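Local coordinates for gamma-resorcylate decarboxylase (PDB 4QRO), which probably catalyses the manganese-dependent, non-oxidative decarboxylation of gamma-resorcylate (2,6-dihydroxybenzoate) to resorcinol, as a member of the amidohydrolase superfamily, at residues A6-F11 with Y258-G263. Numbering follows the deposited sequence.
Sequences ALEEHF and YLTTSG. With MN (manganese (II) ion), chain K; 38L (2-nitrobenzene-1,3-diol), chain M.
At the manganese site of this amidohydrolase, Glu8 of strand 4-11 meets Ser262, which lies just past the end of strand 257-260, and the pair illustrates how a metal ligand is positioned by its second shell. Glu8 OE1 binds the manganese ion at 2.2 Å. Its other oxygen, OE2, accepts a hydrogen bond from Ser262 OG at 2.7 Å. The hydroxyl approaches from above the carboxylate plane, 61° out of it. With CG anti to the backbone N (chi1 -158°) and the chain extended beyond it, the Glu8 carboxylate is carried out between the metal and Ser262. Tyr162 OH is hydrogen-bonded to both Glu8 OE2 and Thr260 OG1, and Ser262 OG in turn accepts a hydrogen bond from the backbone N of His218. In the (βα)8-barrel fold of the superfamily, metal ligands gather at the C-terminal ends of the strands; here His10 NE2, two residues after Glu8, binds the ion at 2.2 Å, and His164 and Asp287 complete the protein ligands. Replacing Ser262 by an alanine removes the hydroxyl, which would probably leave the Glu8 carboxylate less firmly held against turning and His218 N without this acceptor. The inhibitor 2-nitroresorcinol chelates the manganese ion through its nitro oxygen OAK and its phenolic oxygen OAI, the latter at 2.2 Å. Further from the metal, Leu7 CD1 comes within 4.2 Å of Thr260 CG2, and both side chains also touch Ile215 and Leu283.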
loop_
_atom_site.group_PDB
_atom_site.type_symbol
_atom_site.label_atom_id
_atom_site.label_comp_id
_atom_site.label_asym_id
_atom_site.label_seq_id
_atom_site.Cartn_x
_atom_site.Cartn_y
_atom_site.Cartn_z
ATOM N N ALA A 6 -0.200 -25.362 1.039
ATOM C CA ALA A 6 -0.807 -24.129 0.541
ATOM C C ALA A 6 -1.944 -23.771 1.469
ATOM O O ALA A 6 -2.637 -24.679 1.954
ATOM C CB ALA A 6 -1.263 -24.338 -0.874
ATOM N N LEU A 7 -2.080 -22.494 1.826
ATOM C CA LEU A 7 -3.084 -22.083 2.828
ATOM C C LEU A 7 -3.932 -20.840 2.561
ATOM O O LEU A 7 -4.500 -20.281 3.488
ATOM C CB LEU A 7 -2.425 -21.948 4.219
ATOM C CG LEU A 7 -1.275 -20.949 4.374
ATOM C CD1 LEU A 7 -1.323 -20.296 5.741
ATOM C CD2 LEU A 7 0.076 -21.621 4.129
ATOM N N GLU A 8 -3.981 -20.368 1.328
ATOM C CA GLU A 8 -5.030 -19.444 0.918
ATOM C C GLU A 8 -5.744 -20.084 -0.260
ATOM O O GLU A 8 -5.551 -19.717 -1.419
ATOM C CB GLU A 8 -4.502 -18.039 0.561
ATOM C CG GLU A 8 -5.615 -17.003 0.674
ATOM C CD GLU A 8 -5.211 -15.587 0.294
ATOM O OE1 GLU A 8 -5.971 -14.939 -0.471
ATOM O OE2 GLU A 8 -4.188 -15.100 0.816
ATOM N N GLU A 9 -6.590 -21.048 0.074
ATOM C CA GLU A 9 -7.148 -21.975 -0.875
ATOM C C GLU A 9 -8.643 -22.057 -0.516
ATOM O O GLU A 9 -9.042 -22.563 0.551
ATOM C CB GLU A 9 -6.456 -23.360 -0.779
ATOM C CG GLU A 9 -4.930 -23.368 -0.495
ATOM C CD GLU A 9 -4.079 -22.603 -1.513
ATOM O OE1 GLU A 9 -3.213 -21.768 -1.098
ATOM O OE2 GLU A 9 -4.252 -22.827 -2.734
ATOM N N HIS A 10 -9.457 -21.491 -1.386
ATOM C CA HIS A 10 -10.812 -21.170 -1.047
ATOM C C HIS A 10 -11.821 -22.137 -1.642
ATOM O O HIS A 10 -11.595 -22.721 -2.695
ATOM C CB HIS A 10 -11.161 -19.769 -1.544
ATOM C CG HIS A 10 -10.275 -18.683 -1.022
ATOM N ND1 HIS A 10 -10.278 -18.290 0.300
ATOM C CD2 HIS A 10 -9.421 -17.850 -1.667
ATOM C CE1 HIS A 10 -9.427 -17.288 0.458
ATOM N NE2 HIS A 10 -8.908 -16.993 -0.722
ATOM N N PHE A 11 -12.969 -22.227 -0.978
ATOM C CA PHE A 11 -14.129 -22.955 -1.495
ATOM C C PHE A 11 -15.372 -22.160 -1.100
ATOM O O PHE A 11 -15.305 -21.196 -0.294
ATOM C CB PHE A 11 -14.205 -24.365 -0.875
ATOM C CG PHE A 11 -14.599 -24.352 0.581
ATOM C CD1 PHE A 11 -15.938 -24.391 0.960
ATOM C CD2 PHE A 11 -13.640 -24.199 1.566
ATOM C CE1 PHE A 11 -16.310 -24.319 2.284
ATOM C CE2 PHE A 11 -13.995 -24.148 2.901
ATOM C CZ PHE A 11 -15.342 -24.185 3.261
ATOM N N TYR A 258 3.156 -13.565 9.789
ATOM C CA TYR A 258 3.611 -14.420 8.695
ATOM C C TYR A 258 2.942 -13.912 7.399
ATOM O O TYR A 258 1.826 -13.403 7.429
ATOM C CB TYR A 258 3.267 -15.896 8.912
ATOM C CG TYR A 258 3.858 -16.470 10.188
ATOM C CD1 TYR A 258 3.340 -16.085 11.425
ATOM C CD2 TYR A 258 4.917 -17.380 10.171
ATOM C CE1 TYR A 258 3.866 -16.557 12.600
ATOM C CE2 TYR A 258 5.439 -17.886 11.372
ATOM C CZ TYR A 258 4.909 -17.450 12.578
ATOM O OH TYR A 258 5.372 -17.884 13.806
ATOM N N LEU A 259 3.641 -14.032 6.276
ATOM C CA LEU A 259 3.143 -13.600 4.965
ATOM C C LEU A 259 3.038 -14.788 4.040
ATOM O O LEU A 259 3.927 -15.622 4.053
ATOM C CB LEU A 259 4.148 -12.618 4.314
ATOM C CG LEU A 259 4.664 -11.519 5.227
ATOM C CD1 LEU A 259 5.531 -10.534 4.412
ATOM C CD2 LEU A 259 3.504 -10.811 5.927
ATOM N N THR A 260 1.983 -14.872 3.219
ATOM C CA THR A 260 1.954 -15.883 2.159
ATOM C C THR A 260 2.176 -15.290 0.781
ATOM O O THR A 260 2.096 -14.085 0.607
ATOM C CB THR A 260 0.676 -16.757 2.153
ATOM O OG1 THR A 260 -0.382 -16.102 1.447
ATOM C CG2 THR A 260 0.251 -17.068 3.547
ATOM N N THR A 261 2.466 -16.176 -0.177
ATOM C CA THR A 261 2.748 -15.767 -1.545
ATOM C C THR A 261 1.483 -15.695 -2.413
ATOM O O THR A 261 1.568 -15.523 -3.615
ATOM C CB THR A 261 3.772 -16.725 -2.215
ATOM O OG1 THR A 261 3.178 -18.020 -2.419
ATOM C CG2 THR A 261 5.047 -16.867 -1.362
ATOM N N SER A 262 0.304 -15.794 -1.820
ATOM C CA SER A 262 -0.896 -15.844 -2.620
ATOM C C SER A 262 -1.036 -14.640 -3.555
ATOM O O SER A 262 -0.851 -13.487 -3.149
ATOM C CB SER A 262 -2.109 -15.904 -1.735
ATOM O OG SER A 262 -2.153 -14.766 -0.894
ATOM N N GLY A 263 -1.382 -14.937 -4.808
ATOM C CA GLY A 263 -1.725 -13.920 -5.779
ATOM C C GLY A 263 -0.659 -12.867 -5.985
ATOM O O GLY A 263 -0.965 -11.773 -6.431
HETATM MN MN MN K . -7.953 -15.059 -1.340
HETATM O OAK 38L M . -7.574 -12.933 -2.260
HETATM N NAG 38L M . -7.831 -12.521 -3.358
HETATM O OAJ 38L M . -7.065 -11.706 -3.870
HETATM C CAA 38L M . -8.994 -12.984 -4.021
HETATM C CAF 38L M . -9.279 -12.455 -5.277
HETATM O OAH 38L M . -8.259 -12.147 -6.126
HETATM C CAE 38L M . -10.601 -12.242 -5.670
HETATM C CAD 38L M . -11.650 -12.607 -4.833
HETATM C CAC 38L M . -11.378 -13.293 -3.652
HETATM C CAB 38L M . -10.058 -13.521 -3.267
HETATM O OAI 38L M . -9.815 -14.255 -2.137
#